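Local coordinates for protein carbohydrate esterase family 2 (CE2) (Chaetomium olivicolor, PDB 4XVH) that probably removes acetyl groups from xylan or related plant polysaccharides, as a family 2 carbohydrate esterase that joins an SGNH-type hydrolase domain to a carbohydrate-binding beta sandwich, at residues I167-F170 with P175-S178; N215-L220 with D224-A229. All coordinates share one frame; numbering follows the deposited sequence.

Interaction 1: residues I167-F170 with P175-S178; sequences IRNF and PDTS. With PEU (2,5,8,11,14,17,20,23,26,29,32,35,38,41,44,47,50,53,56,59,62,65,68,71,74,77,80-heptacosaoxadooctacontan-82-ol), chain C.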
loop_
_atom_site.group_PDB
_atom_site.type_symbol
_atom_site.label_atom_id
_atom_site.label_comp_id
_atom_site.label_asym_id
_atom_site.label_seq_id
_atom_site.Cartn_x
_atom_site.Cartn_y
_atom_site.Cartn_z
ATOM N N ILE A 167 8.552 -14.421 5.480
ATOM C CA ILE A 167 9.618 -15.117 6.211
ATOM C C ILE A 167 10.991 -14.832 5.607
ATOM O O ILE A 167 11.979 -14.928 6.296
ATOM C CB ILE A 167 9.412 -16.654 6.268
ATOM C CG1 ILE A 167 9.458 -17.281 4.881
ATOM C CG2 ILE A 167 8.090 -16.981 6.908
ATOM C CD1 ILE A 167 9.514 -18.795 4.943
ATOM N N ARG A 168 11.052 -14.458 4.329
ATOM C CA ARG A 168 12.331 -14.089 3.746
ATOM C C ARG A 168 12.088 -13.138 2.589
ATOM O O ARG A 168 11.085 -13.243 1.899
ATOM C CB ARG A 168 13.119 -15.339 3.295
ATOM C CG ARG A 168 12.468 -16.158 2.175
ATOM C CD ARG A 168 13.244 -17.474 1.897
ATOM N NE ARG A 168 12.818 -18.083 0.635
ATOM C CZ ARG A 168 13.394 -19.164 0.088
ATOM N NH1 ARG A 168 14.402 -19.788 0.700
ATOM N NH2 ARG A 168 12.939 -19.646 -1.074
ATOM N N ASN A 169 13.006 -12.195 2.404
ATOM C CA ASN A 169 12.856 -11.187 1.369
ATOM C C ASN A 169 13.318 -11.678 -0.007
ATOM O O ASN A 169 13.604 -12.877 -0.178
ATOM C CB ASN A 169 13.605 -9.927 1.777
ATOM C CG ASN A 169 13.030 -9.296 3.049
ATOM O OD1 ASN A 169 11.801 -9.281 3.257
ATOM N ND2 ASN A 169 13.919 -8.797 3.915
ATOM N N PHE A 170 13.372 -10.752 -0.967
ATOM C CA PHE A 170 13.721 -11.055 -2.352
ATOM C C PHE A 170 15.047 -11.821 -2.403
ATOM O O PHE A 170 15.949 -11.565 -1.605
ATOM C CB PHE A 170 13.790 -9.758 -3.182
ATOM C CG PHE A 170 14.304 -9.942 -4.598
ATOM C CD1 PHE A 170 13.446 -10.318 -5.622
ATOM C CD2 PHE A 170 15.643 -9.720 -4.902
ATOM C CE1 PHE A 170 13.908 -10.495 -6.923
ATOM C CE2 PHE A 170 16.123 -9.898 -6.215
ATOM C CZ PHE A 170 15.250 -10.286 -7.227
ATOM N N PRO A 175 22.858 -12.114 1.126
ATOM C CA PRO A 175 21.566 -12.465 1.723
ATOM C C PRO A 175 20.862 -11.208 2.264
ATOM O O PRO A 175 21.396 -10.476 3.117
ATOM C CB PRO A 175 21.941 -13.460 2.830
ATOM C CG PRO A 175 23.381 -13.140 3.168
ATOM C CD PRO A 175 24.012 -12.512 1.953
ATOM N N ASP A 176 19.675 -10.942 1.718
ATOM C CA ASP A 176 18.908 -9.759 2.093
ATOM C C ASP A 176 18.275 -9.944 3.476
ATOM O O ASP A 176 17.039 -10.055 3.637
ATOM C CB ASP A 176 17.836 -9.441 1.056
ATOM C CG ASP A 176 17.064 -8.171 1.394
ATOM O OD1 ASP A 176 17.514 -7.394 2.273
ATOM O OD2 ASP A 176 15.998 -7.951 0.777
ATOM N N THR A 177 19.156 -9.926 4.467
ATOM C CA THR A 177 18.812 -10.121 5.855
ATOM C C THR A 177 18.237 -8.893 6.593
ATOM O O THR A 177 18.228 -8.836 7.815
ATOM C CB THR A 177 20.037 -10.598 6.546
ATOM O OG1 THR A 177 19.766 -10.797 7.937
ATOM C CG2 THR A 177 21.138 -9.612 6.282
ATOM N N SER A 178 17.670 -7.959 5.855
ATOM C CA SER A 178 17.006 -6.801 6.422
ATOM C C SER A 178 15.588 -7.158 6.957
ATOM O O SER A 178 15.157 -8.296 6.820
ATOM C CB SER A 178 16.938 -5.715 5.343
ATOM O OG SER A 178 16.125 -6.165 4.278
HETATM C CAA PEU C . 17.191 6.949 -0.282
HETATM O OAB PEU C . 17.731 5.969 -1.186
HETATM C CAC PEU C . 18.889 5.240 -0.621
HETATM C CAD PEU C . 19.633 4.131 -1.455
HETATM O OAE PEU C . 20.207 4.623 -2.690
HETATM C CAF PEU C . 19.221 5.115 -3.652
HETATM C CAG PEU C . 18.306 4.157 -4.433
HETATM O OAH PEU C . 17.497 3.228 -3.695
HETATM C CAI PEU C . 16.571 2.533 -4.576
HETATM C CAJ PEU C . 15.883 1.341 -3.899
HETATM O OAK PEU C . 14.932 0.714 -4.800
HETATM C CAL PEU C . 14.644 -0.621 -4.335
HETATM C CAM PEU C . 13.663 -1.388 -5.215
HETATM O OAN PEU C . 13.738 -2.730 -4.691
HETATM C CAO PEU C . 12.973 -3.703 -5.437
HETATM C CAP PEU C . 13.711 -4.944 -4.979
HETATM O OAQ PEU C . 13.463 -6.318 -5.368
HETATM C CAR PEU C . 13.439 -6.649 -6.792
HETATM C CAS PEU C . 12.206 -6.320 -7.671
HETATM O OAT PEU C . 10.969 -7.033 -7.271
HETATM C CAU PEU C . 10.451 -6.741 -5.938
HETATM C CAV PEU C . 9.181 -7.559 -5.623
HETATM O OAW PEU C . 8.560 -7.323 -4.335
HETATM O O HOH W 1 15.347 -12.427 4.026
#
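Asn169 ND2 reaches three backbone carbonyls, two of them only through weak bonds, in the loop that runs from strand 155-160 to helix 181-184 in the SGNH hydrolase domain. Across the contact Asn169 ND2 lies 3.2 Å from Ser178 O, a weak bond bent to 120° at the hydrogen. A second weak bond joins Asn169 ND2 to Asp176 O at 3.4 Å. Firmer anchorage comes from Gly165, whose N donates to Asn169 OD1, while ND2 also reaches Pro179 O. An asparagine suits this buried place because one short amide can donate and accept between loop backbones. Water 1 adds a bridge, accepting from Asn169 N and donating to Asp176 O. Asp176 centres an inverse gamma turn, closed by Thr177 N to Pro175 O at 2.7 Å. With CG anti to the backbone N (chi1 -177°), its poorly ordered, less certain carboxylate extends across the asparagine, OD2 coming 3.3 Å from Asn169 CB. Ser178 OG donates to Asp176 OD1 over 2.7 Å, arriving on the syn side but 33° out of the carboxylate plane. Phe170 leads the other way, into the ligand pocket, offering a flat apolar surface to the bound polyether: PEU CAR sits over the ring centre, and OAQ is 3.8 Å from Phe170 CG.

Interaction 2: residues N215-L220 with D224-A229; sequences NDFGYL and DPIDVA. With PEU (2,5,8,11,14,17,20,23,26,29,32,35,38,41,44,47,50,53,56,59,62,65,68,71,74,77,80-heptacosaoxadooctacontan-82-ol), chain C.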
loop_
_atom_site.group_PDB
_atom_site.type_symbol
_atom_site.label_atom_id
_atom_site.label_comp_id
_atom_site.label_asym_id
_atom_site.label_seq_id
_atom_site.Cartn_x
_atom_site.Cartn_y
_atom_site.Cartn_z
ATOM N N ASN A 215 7.997 -12.647 -2.992
ATOM C CA ASN A 215 9.433 -12.683 -2.701
ATOM C C ASN A 215 9.894 -13.952 -1.973
ATOM O O ASN A 215 10.998 -14.466 -2.237
ATOM C CB ASN A 215 9.807 -11.427 -1.901
ATOM C CG ASN A 215 9.586 -10.155 -2.722
ATOM O OD1 ASN A 215 10.142 -10.020 -3.799
ATOM N ND2 ASN A 215 8.726 -9.273 -2.249
ATOM N N ASP A 216 9.059 -14.470 -1.076
ATOM C CA ASP A 216 9.435 -15.656 -0.304
ATOM C C ASP A 216 9.700 -16.845 -1.234
ATOM O O ASP A 216 10.616 -17.667 -1.018
ATOM C CB ASP A 216 8.322 -16.012 0.704
ATOM C CG ASP A 216 7.985 -14.847 1.628
ATOM O OD1 ASP A 216 7.451 -13.847 1.125
ATOM O OD2 ASP A 216 8.280 -14.932 2.842
ATOM N N PHE A 217 8.882 -16.934 -2.282
ATOM C CA PHE A 217 8.954 -18.082 -3.179
ATOM C C PHE A 217 10.133 -18.026 -4.150
ATOM O O PHE A 217 10.553 -19.041 -4.685
ATOM C CB PHE A 217 7.633 -18.222 -3.927
ATOM C CG PHE A 217 6.663 -19.140 -3.224
ATOM C CD1 PHE A 217 5.910 -18.694 -2.152
ATOM C CD2 PHE A 217 6.532 -20.446 -3.617
ATOM C CE1 PHE A 217 5.028 -19.565 -1.500
ATOM C CE2 PHE A 217 5.653 -21.308 -2.975
ATOM C CZ PHE A 217 4.900 -20.854 -1.926
ATOM N N GLY A 218 10.693 -16.848 -4.368
ATOM C CA GLY A 218 11.875 -16.768 -5.223
ATOM C C GLY A 218 13.036 -17.573 -4.671
ATOM O O GLY A 218 13.321 -17.486 -3.469
ATOM N N TYR A 219 13.722 -18.342 -5.528
ATOM C CA TYR A 219 14.851 -19.135 -5.052
ATOM C C TYR A 219 15.901 -19.434 -6.132
ATOM O O TYR A 219 17.077 -19.670 -5.808
ATOM C CB TYR A 219 14.357 -20.464 -4.457
ATOM C CG TYR A 219 13.981 -21.489 -5.520
ATOM C CD1 TYR A 219 12.692 -21.550 -6.045
ATOM C CD2 TYR A 219 14.927 -22.370 -6.008
ATOM C CE1 TYR A 219 12.373 -22.468 -7.034
ATOM C CE2 TYR A 219 14.622 -23.288 -6.992
ATOM C CZ TYR A 219 13.356 -23.335 -7.504
ATOM O OH TYR A 219 13.098 -24.265 -8.477
ATOM N N LEU A 220 15.474 -19.445 -7.396
ATOM C CA LEU A 220 16.272 -20.063 -8.463
ATOM C C LEU A 220 17.690 -19.521 -8.533
ATOM O O LEU A 220 17.894 -18.317 -8.683
ATOM C CB LEU A 220 15.586 -19.875 -9.816
ATOM C CG LEU A 220 16.370 -20.473 -10.996
ATOM C CD1 LEU A 220 16.291 -21.989 -10.974
ATOM C CD2 LEU A 220 15.842 -19.886 -12.304
ATOM N N ASP A 224 17.612 -22.277 -1.369
ATOM C CA ASP A 224 16.672 -23.388 -1.390
ATOM C C ASP A 224 15.255 -22.890 -1.646
ATOM O O ASP A 224 14.891 -21.776 -1.222
ATOM C CB ASP A 224 16.699 -24.146 -0.067
ATOM C CG ASP A 224 17.984 -24.917 0.137
ATOM O OD1 ASP A 224 18.688 -25.204 -0.866
ATOM O OD2 ASP A 224 18.277 -25.235 1.310
ATOM N N PRO A 225 14.430 -23.726 -2.299
ATOM C CA PRO A 225 12.992 -23.401 -2.371
ATOM C C PRO A 225 12.399 -23.178 -0.963
ATOM O O PRO A 225 12.955 -23.657 0.033
ATOM C CB PRO A 225 12.389 -24.634 -3.028
ATOM C CG PRO A 225 13.537 -25.293 -3.754
ATOM C CD PRO A 225 14.740 -25.027 -2.916
ATOM N N ILE A 226 11.288 -22.456 -0.901
ATOM C CA ILE A 226 10.676 -22.012 0.350
ATOM C C ILE A 226 10.317 -23.169 1.293
ATOM O O ILE A 226 9.990 -24.272 0.850
ATOM C CB ILE A 226 9.415 -21.179 0.041
ATOM C CG1 ILE A 226 8.928 -20.395 1.266
ATOM C CG2 ILE A 226 8.292 -22.042 -0.565
ATOM C CD1 ILE A 226 7.781 -19.470 0.934
ATOM N N ASP A 227 10.431 -22.920 2.597
ATOM C CA ASP A 227 9.930 -23.878 3.580
ATOM C C ASP A 227 8.456 -23.604 3.675
ATOM O O ASP A 227 8.061 -22.594 4.254
ATOM C CB ASP A 227 10.623 -23.713 4.934
ATOM C CG ASP A 227 10.126 -24.704 5.981
ATOM O OD1 ASP A 227 9.010 -25.275 5.831
ATOM O OD2 ASP A 227 10.874 -24.910 6.965
ATOM N N VAL A 228 7.637 -24.474 3.097
ATOM C CA VAL A 228 6.210 -24.180 2.996
ATOM C C VAL A 228 5.521 -24.149 4.349
ATOM O O VAL A 228 4.663 -23.280 4.609
ATOM C CB VAL A 228 5.497 -25.184 2.088
ATOM C CG1 VAL A 228 3.994 -24.911 2.057
ATOM C CG2 VAL A 228 6.062 -25.081 0.676
ATOM N N ALA A 229 5.915 -25.081 5.212
ATOM C CA ALA A 229 5.340 -25.189 6.533
ATOM C C ALA A 229 5.641 -23.926 7.312
ATOM O O ALA A 229 4.768 -23.394 7.999
ATOM C CB ALA A 229 5.877 -26.421 7.262
HETATM C CAA PEU C . 17.191 6.949 -0.282
HETATM O OAB PEU C . 17.731 5.969 -1.186
HETATM C CAC PEU C . 18.889 5.240 -0.621
HETATM C CAD PEU C . 19.633 4.131 -1.455
HETATM O OAE PEU C . 20.207 4.623 -2.690
HETATM C CAF PEU C . 19.221 5.115 -3.652
HETATM C CAG PEU C . 18.306 4.157 -4.433
HETATM O OAH PEU C . 17.497 3.228 -3.695
HETATM C CAI PEU C . 16.571 2.533 -4.576
HETATM C CAJ PEU C . 15.883 1.341 -3.899
HETATM O OAK PEU C . 14.932 0.714 -4.800
HETATM C CAL PEU C . 14.644 -0.621 -4.335
HETATM C CAM PEU C . 13.663 -1.388 -5.215
HETATM O OAN PEU C . 13.738 -2.730 -4.691
HETATM C CAO PEU C . 12.973 -3.703 -5.437
HETATM C CAP PEU C . 13.711 -4.944 -4.979
HETATM O OAQ PEU C . 13.463 -6.318 -5.368
HETATM C CAR PEU C . 13.439 -6.649 -6.792
HETATM C CAS PEU C . 12.206 -6.320 -7.671
HETATM O OAT PEU C . 10.969 -7.033 -7.271
HETATM C CAU PEU C . 10.451 -6.741 -5.938
HETATM C CAV PEU C . 9.181 -7.559 -5.623
HETATM O OAW PEU C . 8.560 -7.323 -4.335
HETATM O O HOH W 2 10.429 -21.444 -3.389
#
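The backbones of 215-220 and 224-229 draw close at two places, with Phe217 CA 5.6 Å from Ile226 CA and Tyr219 CA 5.4 Å from Pro225 CA. They form the two arms of the connection from the short helix 214-217 to helix 228-243 in the SGNH (GDSL-type) hydrolase domain. Water 2 ties the arms together, donating to Phe217 O and accepting from Ile226 N. The side chains add two CH-pi contacts. Ile226 CG2 stands over one face of the Phe217 ring, 3.8 Å from its centroid and 17° off the normal. The other branch of this isoleucine, with CG1 anti to the backbone N (chi1 -166°), carries CD1 to 3.5 Å from Asp216 CB, so a beta-branched residue fills both places. Pro225, rigid and apolar, lays CG over a face of Tyr219 at 4.0 Å from the centroid, while the phenol OH is hydrogen-bonded to Asp268. Phe217 also packs on Thr273 and Gln274 of helix 270-285. Asp227, the N-cap of helix 228-243, accepts from Ala230 N through OD1. At the pocket end, Asn215 ND2 donates to PEU OAW at 2.9 Å, with an N-H...O angle of 155°.

How the interactions relate
Interaction 1 closes before interaction 2 opens along the chain, yet their centres lie only about 11 Å apart, on the same side of the chain's centre. Both belong to connections that follow strands of the parallel sheet, 155-160 for interaction 1 and 207-211 for interaction 2. Segment 167-170 joins them directly: Ile167 N lies 2.7 Å from Asp216 OD2 and Arg168 NE 2.8 Å from Asp216 O, both probable hydrogen bonds, while Arg168 NH1 reaches Asp224 O. Arg168 thus links both arms of interaction 2. Each contact also supplies one residue, Phe170 or Asn215, to the pocket that binds the polyether, consistent with the two connections jointly shaping its wall.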